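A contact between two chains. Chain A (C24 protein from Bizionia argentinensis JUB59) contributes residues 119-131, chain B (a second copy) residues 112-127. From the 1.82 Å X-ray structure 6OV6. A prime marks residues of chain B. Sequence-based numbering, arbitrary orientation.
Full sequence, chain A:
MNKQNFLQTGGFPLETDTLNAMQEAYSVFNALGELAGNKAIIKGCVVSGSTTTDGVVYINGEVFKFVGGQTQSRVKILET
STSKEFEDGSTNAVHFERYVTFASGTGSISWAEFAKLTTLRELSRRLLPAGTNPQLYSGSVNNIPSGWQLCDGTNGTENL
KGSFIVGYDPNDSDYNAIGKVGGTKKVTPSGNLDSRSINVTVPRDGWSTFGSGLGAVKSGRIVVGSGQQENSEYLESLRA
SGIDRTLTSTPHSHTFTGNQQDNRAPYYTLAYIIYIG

Chain A (119-131) TLRELSRRLLPAG
Chain B 112-127: AEFAKLTTLRELSRRL

Both stretches contain the same short helix, residues 120-125, opened by an N-cap in which Thr119 OG1 accepts from Glu122 N (3.1 Å), repeated in chain B. The helix axes approach to 11.4 Å with N-to-C directions 43° apart. The extended segment Ala115′-Thr118′ (phi -82 to -114°, psi 139 to 154°) runs beside the chain A helix, bringing Ser124 CA within 5.4 Å of Thr118′ CA; farther along, Leu127 CA lies 8.2 Å from Leu123′ CA.

Ser124 (chi1 m) joins the two backbones: its OG donates to Leu120 O (2.7 Å) and accepts from Thr118′ N (3.0 Å, nearly linear). Arg121, with chi1 to chi3 all t, reaches out so that NH1 and NH2 both donate to Glu113′ O (2.8 and 2.6 Å), while Ala115′ CB covers one guanidinium face.

On the side of Ser124 away from the Arg121 guanidinium lies a leucine cluster. Leu120 CD2 (mt) meets Leu123′ CD1 at 3.7 Å and Leu120′ CD2 at 3.9 Å, and Leu127 CD2 (tp) packs 4.0 Å from Leu123′ CD2. Beyond it, Arg126′ (m, t, p) lays one guanidinium face against Leu127 CD1, 3.4 Å from NE, and NH2 makes a weak bond to Leu128 O (2.6 Å, 117°).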

# COMPACT_ATOMS: atom_id res chain seq x y z
N THR A 119 24.14 0.10 -22.13
CA THR A 119 24.38 -1.07 -22.98
C THR A 119 23.23 -2.07 -22.88
O THR A 119 22.49 -2.07 -21.89
CB THR A 119 25.68 -1.77 -22.59
OG1 THR A 119 25.52 -2.28 -21.26
CG2 THR A 119 26.92 -0.85 -22.67
N LEU A 120 23.12 -2.96 -23.87
CA LEU A 120 22.12 -4.01 -23.83
C LEU A 120 22.40 -4.97 -22.66
O LEU A 120 21.45 -5.47 -22.07
CB LEU A 120 22.07 -4.77 -25.14
CG LEU A 120 21.24 -4.12 -26.21
CD1 LEU A 120 21.62 -4.66 -27.58
CD2 LEU A 120 19.71 -4.31 -25.94
N ARG A 121 23.68 -5.16 -22.31
CA ARG A 121 24.09 -5.98 -21.16
C ARG A 121 23.47 -5.41 -19.87
O ARG A 121 22.87 -6.15 -19.10
CB ARG A 121 25.63 -6.00 -21.06
CG ARG A 121 26.18 -7.00 -20.08
CD ARG A 121 27.66 -6.79 -19.86
NE ARG A 121 28.09 -7.56 -18.71
CZ ARG A 121 28.91 -8.60 -18.76
NH1 ARG A 121 29.45 -8.96 -19.91
NH2 ARG A 121 29.21 -9.26 -17.66
N GLU A 122 23.56 -4.08 -19.68
CA GLU A 122 22.99 -3.40 -18.51
C GLU A 122 21.47 -3.42 -18.51
O GLU A 122 20.86 -3.69 -17.48
CB GLU A 122 23.57 -1.98 -18.41
CG GLU A 122 23.22 -1.22 -17.14
CD GLU A 122 23.60 -1.87 -15.81
OE1 GLU A 122 24.55 -2.69 -15.77
OE2 GLU A 122 22.95 -1.53 -14.80
N LEU A 123 20.85 -3.19 -19.69
CA LEU A 123 19.40 -3.26 -19.83
C LEU A 123 18.86 -4.67 -19.52
O LEU A 123 17.82 -4.79 -18.87
CB LEU A 123 18.94 -2.79 -21.22
CG LEU A 123 19.11 -1.31 -21.51
CD1 LEU A 123 18.82 -1.03 -22.96
CD2 LEU A 123 18.21 -0.43 -20.61
N SER A 124 19.61 -5.71 -19.93
CA SER A 124 19.26 -7.12 -19.68
C SER A 124 19.33 -7.45 -18.18
O SER A 124 18.47 -8.16 -17.69
CB SER A 124 20.17 -8.06 -20.47
OG SER A 124 20.03 -7.79 -21.85
N ARG A 125 20.31 -6.88 -17.47
CA ARG A 125 20.52 -7.07 -16.03
C ARG A 125 19.39 -6.39 -15.23
O ARG A 125 19.02 -6.88 -14.16
CB ARG A 125 21.87 -6.46 -15.66
CG ARG A 125 22.44 -6.95 -14.35
CD ARG A 125 23.92 -6.62 -14.26
NE ARG A 125 24.37 -6.50 -12.88
CZ ARG A 125 24.72 -7.52 -12.12
NH1 ARG A 125 24.64 -8.77 -12.58
NH2 ARG A 125 25.15 -7.32 -10.88
N ARG A 126 18.83 -5.30 -15.78
CA ARG A 126 17.76 -4.55 -15.14
C ARG A 126 16.39 -5.12 -15.50
O ARG A 126 15.36 -4.63 -15.02
CB ARG A 126 17.90 -3.07 -15.49
CG ARG A 126 19.12 -2.45 -14.82
CD ARG A 126 19.25 -1.00 -15.22
NE ARG A 126 19.51 -0.05 -14.14
CZ ARG A 126 20.53 0.80 -14.12
NH1 ARG A 126 21.42 0.78 -15.10
NH2 ARG A 126 20.67 1.65 -13.13
N LEU A 127 16.37 -6.17 -16.31
CA LEU A 127 15.14 -6.80 -16.73
C LEU A 127 14.83 -7.99 -15.84
O LEU A 127 15.60 -8.95 -15.81
CB LEU A 127 15.21 -7.22 -18.21
CG LEU A 127 13.92 -7.73 -18.80
CD1 LEU A 127 12.90 -6.60 -18.95
CD2 LEU A 127 14.17 -8.45 -20.11
N LEU A 128 13.72 -7.92 -15.08
CA LEU A 128 13.37 -9.03 -14.20
C LEU A 128 12.75 -10.17 -15.00
O LEU A 128 12.14 -9.92 -16.04
CB LEU A 128 12.44 -8.56 -13.05
CG LEU A 128 13.13 -7.65 -12.03
CD1 LEU A 128 12.12 -6.84 -11.22
CD2 LEU A 128 14.09 -8.45 -11.12
N PRO A 129 12.88 -11.44 -14.54
CA PRO A 129 12.28 -12.55 -15.29
C PRO A 129 10.78 -12.39 -15.50
O PRO A 129 10.08 -11.86 -14.62
CB PRO A 129 12.59 -13.78 -14.41
CG PRO A 129 13.74 -13.38 -13.56
CD PRO A 129 13.55 -11.92 -13.30
N ALA A 130 10.28 -12.86 -16.66
CA ALA A 130 8.84 -12.85 -16.94
C ALA A 130 8.10 -13.56 -15.81
O ALA A 130 8.61 -14.52 -15.23
CB ALA A 130 8.54 -13.54 -18.28
N GLY A 131 6.95 -13.03 -15.45
CA GLY A 131 6.11 -13.60 -14.40
C GLY A 131 6.53 -13.33 -12.98
O GLY A 131 5.91 -13.88 -12.08
N ALA B 112 32.17 -16.53 -16.84
CA ALA B 112 31.07 -16.00 -16.04
C ALA B 112 30.92 -14.48 -16.26
O ALA B 112 29.84 -13.94 -16.02
CB ALA B 112 31.30 -16.31 -14.56
N GLU B 113 31.99 -13.82 -16.75
CA GLU B 113 31.99 -12.39 -17.05
C GLU B 113 31.25 -12.07 -18.36
O GLU B 113 30.93 -10.92 -18.61
CB GLU B 113 33.41 -11.83 -17.07
CG GLU B 113 34.07 -11.76 -15.69
CD GLU B 113 35.50 -11.29 -15.67
OE1 GLU B 113 35.94 -10.63 -16.65
OE2 GLU B 113 36.20 -11.56 -14.67
N PHE B 114 31.01 -13.10 -19.21
CA PHE B 114 30.29 -12.97 -20.47
C PHE B 114 28.81 -13.12 -20.23
O PHE B 114 28.39 -14.07 -19.56
CB PHE B 114 30.80 -13.93 -21.55
CG PHE B 114 32.14 -13.52 -22.13
CD1 PHE B 114 32.23 -12.97 -23.41
CD2 PHE B 114 33.32 -13.69 -21.40
CE1 PHE B 114 33.46 -12.58 -23.94
CE2 PHE B 114 34.55 -13.31 -21.94
CZ PHE B 114 34.62 -12.76 -23.20
N ALA B 115 28.02 -12.17 -20.74
CA ALA B 115 26.58 -12.14 -20.50
C ALA B 115 25.74 -12.35 -21.74
O ALA B 115 26.04 -11.82 -22.81
CB ALA B 115 26.19 -10.83 -19.84
N LYS B 116 24.67 -13.14 -21.57
CA LYS B 116 23.68 -13.39 -22.62
C LYS B 116 22.75 -12.19 -22.58
O LYS B 116 22.55 -11.61 -21.51
CB LYS B 116 22.92 -14.70 -22.34
CG LYS B 116 22.35 -15.36 -23.60
CD LYS B 116 23.33 -16.36 -24.23
CE LYS B 116 22.72 -17.02 -25.44
NZ LYS B 116 22.84 -16.18 -26.67
N LEU B 117 22.19 -11.80 -23.72
CA LEU B 117 21.35 -10.61 -23.79
C LEU B 117 19.90 -10.86 -24.10
O LEU B 117 19.56 -11.81 -24.80
CB LEU B 117 21.91 -9.67 -24.90
CG LEU B 117 23.41 -9.35 -24.84
CD1 LEU B 117 23.87 -8.78 -26.15
CD2 LEU B 117 23.76 -8.40 -23.70
N THR B 118 19.05 -9.94 -23.66
CA THR B 118 17.64 -9.91 -24.06
C THR B 118 17.65 -9.02 -25.33
O THR B 118 18.33 -7.99 -25.36
CB THR B 118 16.77 -9.27 -22.96
OG1 THR B 118 16.80 -10.10 -21.80
CG2 THR B 118 15.35 -9.09 -23.40
N THR B 119 16.88 -9.38 -26.35
CA THR B 119 16.83 -8.62 -27.60
C THR B 119 16.07 -7.31 -27.43
O THR B 119 15.24 -7.19 -26.51
CB THR B 119 16.16 -9.45 -28.69
OG1 THR B 119 14.78 -9.62 -28.36
CG2 THR B 119 16.82 -10.81 -28.90
N LEU B 120 16.30 -6.35 -28.34
CA LEU B 120 15.57 -5.08 -28.34
C LEU B 120 14.09 -5.31 -28.60
O LEU B 120 13.25 -4.59 -28.06
CB LEU B 120 16.14 -4.10 -29.36
CG LEU B 120 17.41 -3.40 -28.93
CD1 LEU B 120 18.17 -2.85 -30.13
CD2 LEU B 120 17.11 -2.28 -27.95
N ARG B 121 13.77 -6.35 -29.40
CA ARG B 121 12.38 -6.76 -29.68
C ARG B 121 11.66 -7.10 -28.36
O ARG B 121 10.56 -6.60 -28.10
CB ARG B 121 12.38 -7.96 -30.65
CG ARG B 121 11.03 -8.33 -31.21
CD ARG B 121 11.10 -9.65 -31.95
NE ARG B 121 9.76 -10.18 -32.16
CZ ARG B 121 9.17 -10.26 -33.34
NH1 ARG B 121 9.81 -9.89 -34.44
NH2 ARG B 121 7.94 -10.74 -33.44
N GLU B 122 12.30 -7.89 -27.52
CA GLU B 122 11.77 -8.31 -26.23
C GLU B 122 11.69 -7.14 -25.23
O GLU B 122 10.68 -6.99 -24.54
CB GLU B 122 12.58 -9.50 -25.68
CG GLU B 122 12.00 -10.15 -24.43
CD GLU B 122 10.59 -10.70 -24.52
OE1 GLU B 122 10.11 -11.00 -25.64
OE2 GLU B 122 9.96 -10.81 -23.45
N LEU B 123 12.73 -6.28 -25.20
CA LEU B 123 12.73 -5.08 -24.36
C LEU B 123 11.59 -4.12 -24.74
O LEU B 123 10.95 -3.54 -23.84
CB LEU B 123 14.09 -4.37 -24.40
CG LEU B 123 15.26 -5.12 -23.72
CD1 LEU B 123 16.56 -4.39 -24.00
CD2 LEU B 123 15.05 -5.20 -22.19
N SER B 124 11.30 -4.00 -26.07
CA SER B 124 10.23 -3.16 -26.58
C SER B 124 8.86 -3.69 -26.14
O SER B 124 7.97 -2.91 -25.80
CB SER B 124 10.29 -3.04 -28.10
OG SER B 124 11.55 -2.51 -28.51
N ARG B 125 8.70 -5.01 -26.12
CA ARG B 125 7.46 -5.69 -25.73
C ARG B 125 7.20 -5.51 -24.21
O ARG B 125 6.05 -5.47 -23.77
CB ARG B 125 7.59 -7.18 -26.10
CG ARG B 125 6.27 -7.90 -26.20
CD ARG B 125 6.45 -9.23 -26.90
NE ARG B 125 5.46 -10.21 -26.46
CZ ARG B 125 4.23 -10.30 -26.96
NH1 ARG B 125 3.82 -9.44 -27.89
NH2 ARG B 125 3.40 -11.23 -26.53
N ARG B 126 8.27 -5.39 -23.42
CA ARG B 126 8.20 -5.22 -21.98
C ARG B 126 8.06 -3.75 -21.59
O ARG B 126 7.92 -3.43 -20.41
CB ARG B 126 9.39 -5.92 -21.33
CG ARG B 126 9.28 -7.44 -21.51
CD ARG B 126 10.33 -8.19 -20.78
NE ARG B 126 9.96 -8.22 -19.36
CZ ARG B 126 10.31 -9.18 -18.51
NH1 ARG B 126 11.05 -10.20 -18.92
NH2 ARG B 126 9.92 -9.12 -17.24
N LEU B 127 8.06 -2.87 -22.59
CA LEU B 127 7.90 -1.44 -22.37
C LEU B 127 6.41 -1.06 -22.48
O LEU B 127 5.81 -1.20 -23.55
CB LEU B 127 8.76 -0.66 -23.37
CG LEU B 127 8.79 0.83 -23.15
CD1 LEU B 127 9.57 1.16 -21.88
CD2 LEU B 127 9.38 1.54 -24.36